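PDB 2PTM: hyperpolarization-activated (Ih) channel from Strongylocentrotus purpuratus, which probably works as a voltage-gated cation channel of the HCN family, its cytoplasmic C-terminal region, the part crystallised here, binding cyclic AMP. Local coordinates for residues V56-S59 and I60-D63; V170-F173 and N174-L177. All coordinates share one frame; numbering follows the deposited sequence.

How the contacts relate
Coming from the N terminus, the chain runs through helices 5-23, 28-42 and 50-55 before it reaches contact 1, where a short connection turns into helix 58-68. That contact spans the N-cap and opening turns of the helix and faces a second subunit of the four-chain assembly. The chain then passes through helices 70-75 and 84-93 and the two antiparallel sheets of the cyclic nucleotide-binding domain. Strand 163-169 leads into helix 170-179, whose first two turns hold contact 2. The two contacts are in series, neither enclosing nor crossing the other, and their nearest atoms are about 11 Å apart. Helix 84-93 is touched from both, by Gln62 of contact 1 and by His172 and Val176 of contact 2.

Contact 1. Residues V56-S59 and I60-D63; sequences VSES and IRQD
Arg61 folds back over the start of its own helix toward Val56, Ser57 and Glu58. Arg61 CB lies 3.5 Å from Glu58 O, and CG rests against Val56 CG2. A bend at chi3 (-65°) then turns the guanidinium back over the backbone, so that one face lies over Glu58 CA and Ser57 O. Arg61 NH2 comes 3.3 Å from Glu58 CA, while Arg61 NH1 hydrogen-bonds to Phe53 O, linking this turn to helix 50-55. Ser57 is the N-cap of helix 58-68, one of the C-linker helices: Ser57 OG accepts from Ile60 N at 3.0 Å in a nearly straight bond (168°), which occupies an amide of the first turn that has no earlier carbonyl in the helix. Chi1 of 63° sets OG facing that amide. Val56 and Ile60 pack across the cap at about a right angle, Val56 CG2 to Ile60 CG2 at 3.5 Å. Farther along, one water links Glu58 OE2 with Gln62 NE2, and a second accepts a hydrogen bond from Ser59 OG and donates one to Gln62 OE1, 2.7 Å from each. Glu58 OE1 and Asp63 OD2 form salt bridges to Arg114 and Lys33 of the second subunit.

Contact 2. Residues V170-F173 and N174-L177; sequences VQHF and NQVL
Val170 to Leu177 form two regular helical turns, in which the amides of Asn174, Gln175, Val176 and Leu177 donate to the carbonyls of Val170, Gln171, His172 and Phe173, Val176 N to His172 O measuring 2.9 Å with an N-H...O angle of 166°. Phe173 and Leu177, one turn apart, make the main apolar contact: Leu177 CD2 sits over one face of the ring, 3.3 Å from Phe173 CE2 and 3.4 Å from Phe173 CZ. With CG anti to the backbone N (chi1 176°), the ring of Phe173 leans toward the C-terminal end of the helix, where CD2 meets it. This is the helix that follows the last strand of the cyclic nucleotide-binding domain, and Phe173 also packs on Leu147 and Leu148 of helix 145-149 and on Met187 of helix 181-192. Its side chain is about 5 Å from that of the cyclic AMP-binding residue Glu144. Asn174 and Val170 run side by side, Asn174 ND2 3.4 Å from Val170 CG2; Asn174 OD1 accepts from Arg184 NH2. On another flank, Gln175 OE1 approaches the edge of the His172 imidazole, 3.5 Å from His172 ND1, with amide and ring planes 73° apart. His172 also reaches Leu93 of helix 84-93, as does Val176.

Contact 1. Residues V56-S59 and I60-D63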
loop_
_atom_site.group_PDB
_atom_site.type_symbol
_atom_site.label_atom_id
_atom_site.label_comp_id
_atom_site.label_asym_id
_atom_site.label_seq_id
_atom_site.Cartn_x
_atom_site.Cartn_y
_atom_site.Cartn_z
ATOM N N VAL A 56 15.657 3.109 -10.571
ATOM C CA VAL A 56 16.525 4.171 -11.057
ATOM C C VAL A 56 16.369 5.458 -10.247
ATOM O O VAL A 56 15.553 5.544 -9.331
ATOM C CB VAL A 56 16.296 4.456 -12.571
ATOM C CG1 VAL A 56 16.495 3.190 -13.406
ATOM C CG2 VAL A 56 14.919 5.014 -12.808
ATOM N N SER A 57 17.172 6.453 -10.589
ATOM C CA SER A 57 17.159 7.723 -9.885
ATOM C C SER A 57 15.943 8.531 -10.295
ATOM O O SER A 57 15.319 8.253 -11.329
ATOM C CB SER A 57 18.404 8.518 -10.260
ATOM O OG SER A 57 18.360 8.802 -11.643
ATOM N N GLU A 58 15.629 9.554 -9.506
ATOM C CA GLU A 58 14.562 10.482 -9.861
ATOM C C GLU A 58 14.890 11.177 -11.180
ATOM O O GLU A 58 13.997 11.428 -11.986
ATOM C CB GLU A 58 14.348 11.510 -8.750
ATOM C CG GLU A 58 13.255 12.524 -9.047
ATOM C CD GLU A 58 12.877 13.320 -7.824
ATOM O OE1 GLU A 58 13.738 13.489 -6.939
ATOM O OE2 GLU A 58 11.724 13.776 -7.746
ATOM N N SER A 59 16.168 11.468 -11.411
ATOM C CA SER A 59 16.598 12.084 -12.673
ATOM C C SER A 59 16.327 11.203 -13.895
ATOM O O SER A 59 15.822 11.675 -14.927
ATOM C CB SER A 59 18.085 12.434 -12.620
ATOM O OG SER A 59 18.326 13.420 -11.637
ATOM N N ILE A 60 16.675 9.926 -13.795
ATOM C CA ILE A 60 16.369 9.008 -14.887
ATOM C C ILE A 60 14.854 8.945 -15.107
ATOM O O ILE A 60 14.384 8.967 -16.248
ATOM C CB ILE A 60 16.963 7.616 -14.646
ATOM C CG1 ILE A 60 18.492 7.694 -14.768
ATOM C CG2 ILE A 60 16.353 6.580 -15.628
ATOM C CD1 ILE A 60 19.222 6.428 -14.431
ATOM N N ARG A 61 14.084 8.900 -14.021
ATOM C CA ARG A 61 12.623 8.861 -14.149
ATOM C C ARG A 61 12.085 10.091 -14.862
ATOM O O ARG A 61 11.149 9.997 -15.655
ATOM C CB ARG A 61 11.940 8.726 -12.788
ATOM C CG ARG A 61 11.966 7.327 -12.208
ATOM C CD ARG A 61 10.977 7.202 -11.061
ATOM N NE ARG A 61 11.347 8.053 -9.941
ATOM C CZ ARG A 61 12.250 7.716 -9.020
ATOM N NH1 ARG A 61 12.859 6.539 -9.094
ATOM N NH2 ARG A 61 12.540 8.548 -8.029
ATOM N N GLN A 62 12.663 11.252 -14.570
ATOM C CA GLN A 62 12.222 12.483 -15.224
ATOM C C GLN A 62 12.625 12.472 -16.688
ATOM O O GLN A 62 11.838 12.848 -17.560
ATOM C CB GLN A 62 12.797 13.719 -14.525
ATOM C CG GLN A 62 12.226 13.956 -13.139
ATOM C CD GLN A 62 13.038 14.947 -12.326
ATOM O OE1 GLN A 62 14.181 15.266 -12.664
ATOM N NE2 GLN A 62 12.454 15.430 -11.238
ATOM N N ASP A 63 13.854 12.041 -16.956
ATOM C CA ASP A 63 14.348 11.976 -18.329
ATOM C C ASP A 63 13.498 11.032 -19.165
ATOM O O ASP A 63 13.121 11.349 -20.295
ATOM C CB ASP A 63 15.811 11.527 -18.358
ATOM C CG ASP A 63 16.749 12.564 -17.784
ATOM O OD1 ASP A 63 16.304 13.698 -17.525
ATOM O OD2 ASP A 63 17.938 12.246 -17.589
HETATM O O HOH W 1 10.293 13.603 -9.982
HETATM O O HOH W 2 16.797 15.593 -11.949
#

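Contact 2. Residues V170-F173 and N174-L177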
loop_
_atom_site.group_PDB
_atom_site.type_symbol
_atom_site.label_atom_id
_atom_site.label_comp_id
_atom_site.label_asym_id
_atom_site.label_seq_id
_atom_site.Cartn_x
_atom_site.Cartn_y
_atom_site.Cartn_z
ATOM N N VAL A 170 -6.929 13.591 -9.025
ATOM C CA VAL A 170 -7.305 14.833 -8.348
ATOM C C VAL A 170 -6.228 15.237 -7.332
ATOM O O VAL A 170 -5.919 16.418 -7.179
ATOM C CB VAL A 170 -8.713 14.749 -7.702
ATOM C CG1 VAL A 170 -8.833 13.518 -6.826
ATOM C CG2 VAL A 170 -9.031 16.024 -6.909
ATOM N N GLN A 171 -5.630 14.259 -6.659
ATOM C CA GLN A 171 -4.584 14.573 -5.687
ATOM C C GLN A 171 -3.359 15.192 -6.354
ATOM O O GLN A 171 -2.846 16.202 -5.883
ATOM C CB GLN A 171 -4.193 13.340 -4.862
ATOM C CG GLN A 171 -4.566 12.024 -5.519
ATOM C CD GLN A 171 -6.007 11.625 -5.248
ATOM O OE1 GLN A 171 -6.498 11.748 -4.119
ATOM N NE2 GLN A 171 -6.692 11.141 -6.279
ATOM N N HIS A 172 -2.901 14.596 -7.452
ATOM C CA HIS A 172 -1.745 15.129 -8.174
ATOM C C HIS A 172 -2.059 16.460 -8.858
ATOM O O HIS A 172 -1.217 17.356 -8.902
ATOM C CB HIS A 172 -1.232 14.121 -9.210
ATOM C CG HIS A 172 -0.781 12.820 -8.621
ATOM N ND1 HIS A 172 -0.082 12.740 -7.433
ATOM C CD2 HIS A 172 -0.910 11.547 -9.065
ATOM C CE1 HIS A 172 0.189 11.475 -7.166
ATOM N NE2 HIS A 172 -0.304 10.729 -8.139
ATOM N N PHE A 173 -3.263 16.559 -9.417
ATOM C CA PHE A 173 -3.765 17.787 -10.028
ATOM C C PHE A 173 -3.644 18.944 -9.040
ATOM O O PHE A 173 -3.066 19.993 -9.351
ATOM C CB PHE A 173 -5.225 17.567 -10.444
ATOM C CG PHE A 173 -5.912 18.781 -11.017
ATOM C CD1 PHE A 173 -5.876 19.038 -12.380
ATOM C CD2 PHE A 173 -6.630 19.638 -10.198
ATOM C CE1 PHE A 173 -6.531 20.139 -12.917
ATOM C CE2 PHE A 173 -7.285 20.747 -10.725
ATOM C CZ PHE A 173 -7.235 20.998 -12.090
ATOM N N ASN A 174 -4.175 18.746 -7.842
ATOM C CA ASN A 174 -4.143 19.792 -6.833
ATOM C C ASN A 174 -2.724 20.087 -6.358
ATOM O O ASN A 174 -2.411 21.209 -5.998
ATOM C CB ASN A 174 -5.066 19.445 -5.662
ATOM C CG ASN A 174 -6.522 19.748 -5.962
ATOM O OD1 ASN A 174 -6.859 20.836 -6.433
ATOM N ND2 ASN A 174 -7.393 18.787 -5.688
ATOM N N GLN A 175 -1.866 19.074 -6.385
ATOM C CA GLN A 175 -0.464 19.246 -6.023
ATOM C C GLN A 175 0.271 20.155 -7.010
ATOM O O GLN A 175 0.907 21.127 -6.611
ATOM C CB GLN A 175 0.239 17.887 -5.947
ATOM C CG GLN A 175 -0.151 17.038 -4.747
ATOM C CD GLN A 175 0.491 15.658 -4.780
ATOM O OE1 GLN A 175 1.385 15.391 -5.589
ATOM N NE2 GLN A 175 0.033 14.772 -3.900
ATOM N N VAL A 176 0.177 19.846 -8.299
ATOM C CA VAL A 176 0.922 20.601 -9.303
ATOM C C VAL A 176 0.430 22.044 -9.461
ATOM O O VAL A 176 1.218 22.945 -9.756
ATOM C CB VAL A 176 0.948 19.877 -10.665
ATOM C CG1 VAL A 176 1.370 18.435 -10.475
ATOM C CG2 VAL A 176 -0.406 19.938 -11.328
ATOM N N LEU A 177 -0.868 22.259 -9.247
ATOM C CA LEU A 177 -1.452 23.598 -9.317
ATOM C C LEU A 177 -1.064 24.472 -8.129
ATOM O O LEU A 177 -1.032 25.701 -8.236
ATOM C CB LEU A 177 -2.976 23.514 -9.414
ATOM C CG LEU A 177 -3.536 23.553 -10.834
ATOM C CD1 LEU A 177 -2.755 22.645 -11.759
ATOM C CD2 LEU A 177 -5.025 23.210 -10.854
#